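Local atomic coordinates of HpcH/HpaI aldolase/citrate lyase family protein (Burkholderia cenocepacia, PDB entry 4MF4), a protein that is of unknown individual function but belongs to the HpcH/HpaI aldolase/citrate lyase family and folds as a TIM barrel. Residues A[14-19]-A[80-85]; A[158-163]-A[182-187]. All blocks are in the same frame, centred on the assembly; numbering follows the deposited sequence.

Contact 1 (A[14-19]-A[80-85]); sequences NSLKQR and EPVVRV. With EDO (1,2-ethanediol), chain G.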
# COMPACT_ATOMS: atom_id res chain seq x y z
N ASN A 14 -19.48 -21.54 12.04
CA ASN A 14 -18.73 -20.74 13.00
C ASN A 14 -18.63 -21.54 14.30
O ASN A 14 -19.59 -21.64 15.06
CB ASN A 14 -19.49 -19.43 13.24
CG ASN A 14 -18.77 -18.51 14.18
OD1 ASN A 14 -17.85 -18.94 14.88
ND2 ASN A 14 -19.16 -17.22 14.18
N SER A 15 -17.46 -22.13 14.53
CA SER A 15 -17.25 -23.02 15.66
C SER A 15 -17.10 -22.24 16.95
O SER A 15 -17.30 -22.79 18.04
CB SER A 15 -16.01 -23.89 15.42
OG SER A 15 -14.80 -23.16 15.51
N LEU A 16 -16.71 -20.96 16.84
CA LEU A 16 -16.58 -20.10 18.01
C LEU A 16 -17.95 -19.78 18.58
O LEU A 16 -18.14 -19.83 19.81
CB LEU A 16 -15.81 -18.81 17.70
CG LEU A 16 -15.44 -17.99 18.92
CD1 LEU A 16 -14.45 -18.73 19.80
CD2 LEU A 16 -14.87 -16.63 18.53
N LYS A 17 -18.90 -19.48 17.71
CA LYS A 17 -20.28 -19.25 18.14
C LYS A 17 -20.86 -20.49 18.81
O LYS A 17 -21.52 -20.40 19.85
CB LYS A 17 -21.19 -18.88 16.97
CG LYS A 17 -22.54 -18.35 17.39
CD LYS A 17 -23.47 -18.11 16.19
CE LYS A 17 -24.84 -17.55 16.62
NZ LYS A 17 -25.65 -17.02 15.48
N GLN A 18 -20.62 -21.65 18.18
CA GLN A 18 -21.21 -22.89 18.65
C GLN A 18 -20.66 -23.21 20.05
O GLN A 18 -21.42 -23.53 20.98
CB GLN A 18 -20.97 -24.00 17.63
CG GLN A 18 -21.39 -25.39 18.06
CD GLN A 18 -20.25 -26.14 18.75
OE1 GLN A 18 -19.19 -26.36 18.15
NE2 GLN A 18 -20.46 -26.50 20.00
N ARG A 19 -19.34 -23.14 20.20
CA ARG A 19 -18.71 -23.36 21.50
C ARG A 19 -19.17 -22.34 22.55
O ARG A 19 -19.49 -22.73 23.67
CB ARG A 19 -17.20 -23.37 21.38
CG ARG A 19 -16.66 -24.64 20.72
CD ARG A 19 -15.17 -24.52 20.44
NE ARG A 19 -14.87 -23.84 19.19
CZ ARG A 19 -13.66 -23.43 18.86
NH1 ARG A 19 -12.66 -23.60 19.70
NH2 ARG A 19 -13.44 -22.81 17.71
N GLU A 80 -10.26 -19.05 15.23
CA GLU A 80 -11.40 -18.35 14.69
C GLU A 80 -11.09 -16.85 14.80
O GLU A 80 -10.84 -16.37 15.87
CB GLU A 80 -12.64 -18.71 15.50
CG GLU A 80 -13.18 -20.11 15.22
CD GLU A 80 -14.22 -20.13 14.08
OE1 GLU A 80 -14.56 -19.04 13.56
OE2 GLU A 80 -14.75 -21.23 13.77
N PRO A 81 -11.11 -16.12 13.69
CA PRO A 81 -10.98 -14.66 13.79
C PRO A 81 -12.21 -13.96 14.42
O PRO A 81 -13.40 -14.35 14.21
CB PRO A 81 -10.81 -14.19 12.33
CG PRO A 81 -11.12 -15.36 11.49
CD PRO A 81 -11.44 -16.56 12.33
N VAL A 82 -11.90 -12.93 15.19
CA VAL A 82 -12.89 -12.02 15.74
C VAL A 82 -12.47 -10.63 15.27
O VAL A 82 -11.25 -10.31 15.26
CB VAL A 82 -12.84 -12.11 17.29
CG1 VAL A 82 -13.75 -11.07 17.93
CG2 VAL A 82 -13.22 -13.53 17.77
N VAL A 83 -13.44 -9.80 14.88
CA VAL A 83 -13.14 -8.39 14.54
C VAL A 83 -13.77 -7.45 15.54
O VAL A 83 -14.99 -7.53 15.78
CB VAL A 83 -13.58 -8.04 13.07
CG1 VAL A 83 -13.45 -6.54 12.81
CG2 VAL A 83 -12.74 -8.80 12.07
N ARG A 84 -12.98 -6.59 16.18
CA ARG A 84 -13.61 -5.50 16.97
C ARG A 84 -13.78 -4.26 16.11
O ARG A 84 -12.77 -3.64 15.73
CB ARG A 84 -12.83 -5.13 18.23
CG ARG A 84 -13.45 -3.89 18.91
CD ARG A 84 -13.05 -3.75 20.35
NE ARG A 84 -11.68 -3.28 20.48
CZ ARG A 84 -11.08 -2.95 21.62
NH1 ARG A 84 -11.69 -3.09 22.81
NH2 ARG A 84 -9.83 -2.52 21.59
N VAL A 85 -15.04 -3.88 15.82
CA VAL A 85 -15.31 -2.74 14.96
C VAL A 85 -15.06 -1.45 15.73
O VAL A 85 -15.02 -1.46 16.97
CB VAL A 85 -16.71 -2.75 14.31
CG1 VAL A 85 -16.88 -3.99 13.44
CG2 VAL A 85 -17.83 -2.63 15.34
C1 EDO G . -8.98 -4.64 24.82
O1 EDO G . -9.83 -4.39 25.96
C2 EDO G . -7.89 -3.59 24.64
O2 EDO G . -8.46 -2.40 24.07
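Helix 15-22 lies against the N-terminal end of the TIM barrel, and its first turn meets strand 80-84 nearly at right angles, the short axes making 86°. Glu80 carries most of the contact. Its CG is anti to the carbonyl carbon and the chain then bends at chi2 (-90°), which brings the carboxylate to the start of the helix. There OE2 takes two bonds from one residue. The hydroxyl of Ser15 donates through OG to the anti lone pair of Glu80 OE2 at 2.6 Å, while Ser15 N approaches the same oxygen from above the carboxylate plane at 3.0 Å. A negative group at a helix N-terminus probably gains from the helix dipole. Arg19, bent at chi3, curls back and grips Ser15 side-on: NE bonds to the carbonyl O of Ser15 at 2.9 Å, and NH2 to its OG at 2.6 Å. Ser15 OG thus relays between guanidinium and carboxylate, whose planes stand 57° apart and whose charged atoms do not touch. Asn14 is the N-cap, with CG anti to the backbone N; its OD1 receives Lys17 N at 3.1 Å, and its ND2 bonds to Gln158 O. Inward of these polar groups Leu16 CB rests on Glu80 CG, and the side chain, crossing Val82 at about a right angle, continues beside Leu27 and Thr103. At the other end of the strand Arg84, paired with Asp54, holds 1,2-ethanediol O2 at the edge of its guanidinium, in plane with it. The apolar contact closes with Leu16 CD2 at 3.6 Å from Val82 CG2.

Contact 2 (A[158-163]-A[182-187]); sequences QVAVIV and GVDCLF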
# COMPACT_ATOMS: atom_id res chain seq x y z
N GLN A 158 -24.66 -18.15 11.43
CA GLN A 158 -23.25 -18.28 11.72
C GLN A 158 -22.60 -16.99 12.23
O GLN A 158 -21.42 -16.99 12.51
CB GLN A 158 -22.47 -18.82 10.52
CG GLN A 158 -22.93 -20.18 10.00
CD GLN A 158 -23.16 -21.18 11.11
OE1 GLN A 158 -22.39 -21.26 12.06
NE2 GLN A 158 -24.25 -21.92 11.01
N VAL A 159 -23.37 -15.91 12.34
CA VAL A 159 -22.81 -14.65 12.86
C VAL A 159 -22.96 -14.58 14.37
O VAL A 159 -24.05 -14.76 14.92
CB VAL A 159 -23.48 -13.42 12.23
CG1 VAL A 159 -22.91 -12.15 12.83
CG2 VAL A 159 -23.27 -13.40 10.74
N ALA A 160 -21.84 -14.35 15.06
CA ALA A 160 -21.83 -14.17 16.50
C ALA A 160 -21.54 -12.74 16.92
O ALA A 160 -20.75 -12.05 16.30
CB ALA A 160 -20.83 -15.12 17.13
N VAL A 161 -22.22 -12.30 17.98
CA VAL A 161 -22.10 -10.94 18.47
C VAL A 161 -21.57 -10.96 19.91
O VAL A 161 -22.13 -11.61 20.80
CB VAL A 161 -23.43 -10.18 18.40
CG1 VAL A 161 -23.36 -8.82 19.08
CG2 VAL A 161 -23.92 -10.06 16.96
N ILE A 162 -20.48 -10.24 20.11
CA ILE A 162 -19.86 -10.00 21.42
C ILE A 162 -20.02 -8.50 21.74
O ILE A 162 -19.62 -7.62 20.94
CB ILE A 162 -18.35 -10.32 21.41
CG1 ILE A 162 -18.10 -11.74 20.90
CG2 ILE A 162 -17.78 -10.15 22.81
CD1 ILE A 162 -16.64 -12.10 20.69
N VAL A 163 -20.60 -8.22 22.91
CA VAL A 163 -20.81 -6.83 23.36
C VAL A 163 -19.83 -6.50 24.49
O VAL A 163 -19.73 -7.23 25.48
CB VAL A 163 -22.25 -6.55 23.78
CG1 VAL A 163 -23.15 -6.71 22.56
CG2 VAL A 163 -22.76 -7.46 24.89
N GLY A 182 -29.60 -12.76 20.60
CA GLY A 182 -28.50 -12.49 19.69
C GLY A 182 -27.19 -12.05 20.32
O GLY A 182 -26.18 -11.95 19.62
N VAL A 183 -27.17 -11.76 21.62
CA VAL A 183 -25.93 -11.48 22.35
C VAL A 183 -25.29 -12.81 22.74
O VAL A 183 -25.84 -13.55 23.55
CB VAL A 183 -26.17 -10.62 23.62
CG1 VAL A 183 -24.95 -10.62 24.56
CG2 VAL A 183 -26.52 -9.21 23.22
N ASP A 184 -24.15 -13.15 22.15
CA ASP A 184 -23.54 -14.48 22.39
C ASP A 184 -22.44 -14.41 23.47
O ASP A 184 -22.02 -15.43 23.98
CB ASP A 184 -22.94 -15.06 21.11
CG ASP A 184 -23.96 -15.15 19.96
OD1 ASP A 184 -25.04 -15.77 20.16
OD2 ASP A 184 -23.69 -14.57 18.88
N CYS A 185 -21.98 -13.21 23.83
CA CYS A 185 -20.94 -13.10 24.83
C CYS A 185 -20.91 -11.71 25.42
O CYS A 185 -21.04 -10.76 24.67
CB CYS A 185 -19.59 -13.34 24.16
SG CYS A 185 -18.19 -13.37 25.31
N LEU A 186 -20.68 -11.58 26.72
CA LEU A 186 -20.47 -10.28 27.35
C LEU A 186 -18.98 -10.14 27.52
O LEU A 186 -18.36 -11.03 28.10
CB LEU A 186 -21.13 -10.19 28.72
CG LEU A 186 -22.61 -10.47 28.83
CD1 LEU A 186 -23.05 -10.60 30.30
CD2 LEU A 186 -23.40 -9.41 28.10
N PHE A 187 -18.38 -9.04 27.07
CA PHE A 187 -16.93 -8.91 27.19
C PHE A 187 -16.53 -7.76 28.12
O PHE A 187 -16.95 -6.64 27.93
CB PHE A 187 -16.33 -8.74 25.80
CG PHE A 187 -14.83 -8.81 25.76
CD1 PHE A 187 -14.08 -7.67 25.95
CD2 PHE A 187 -14.18 -9.98 25.46
CE1 PHE A 187 -12.71 -7.71 25.85
CE2 PHE A 187 -12.80 -10.04 25.37
CZ PHE A 187 -12.08 -8.89 25.54
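Two neighbouring parallel strands of the TIM barrel, 160-165 and 185-188, are joined here across a beta-alpha-beta crossover. The tight part lies toward their C-terminal ends, where Val163 N donates to Cys185 O nearly along the C=O axis (3.1 Å) and Val163 O receives Phe187 N at 2.8 Å. Ile162 points into the barrel, where its CG2 packs 3.6 Å from Phe187 CB and also against Cys185 CB, beside Leu246. On the outer face Val163 and Leu186 lie side by side, pointing the same way, CG2 to CD2, against helix 174-178. Toward the start of the strands the pairing slackens: Val161 O is bonded well by Asp184 N (2.9 Å), but Cys185 N reaches it only weakly. Gly182, partly exposed, marks the more open margin, its carbonyl O lying 3.5 Å from Val161 CB. A side chain takes over from the backbone at this end. Asp184, with CG anti to its carbonyl carbon, swings its carboxylate across to the other strand, and its OD1 forms a salt bridge with Arg21. The buried OD2 lies close to Ala160 CA and accepts Val161 N through its anti lone pair at 2.9 Å, with an N-H...O angle of 158°.

In the fold
Contacts 1 and 2 belong to the same barrel sheet, their centres about 9 Å apart, and helix 15-22 connects them at its N-terminal end. Besides the Asn14 bond to Gln158, the extended Lys17 chain passes Ala160 (CG to CB 3.7 Å) and places NZ 2.8 Å from Val159 O, a probable hydrogen bond. The first turn that Glu80 holds in contact 1 therefore also covers the start of strand 160-165 in contact 2. At the opposite, C-terminal end of the barrel, where TIM barrels carry their active sites, the 1,2-ethanediol at Arg84, probably from the crystallisation liquor, also lies about 4 Å from the side chain of Phe187, consistent with both contacts reaching one pocket.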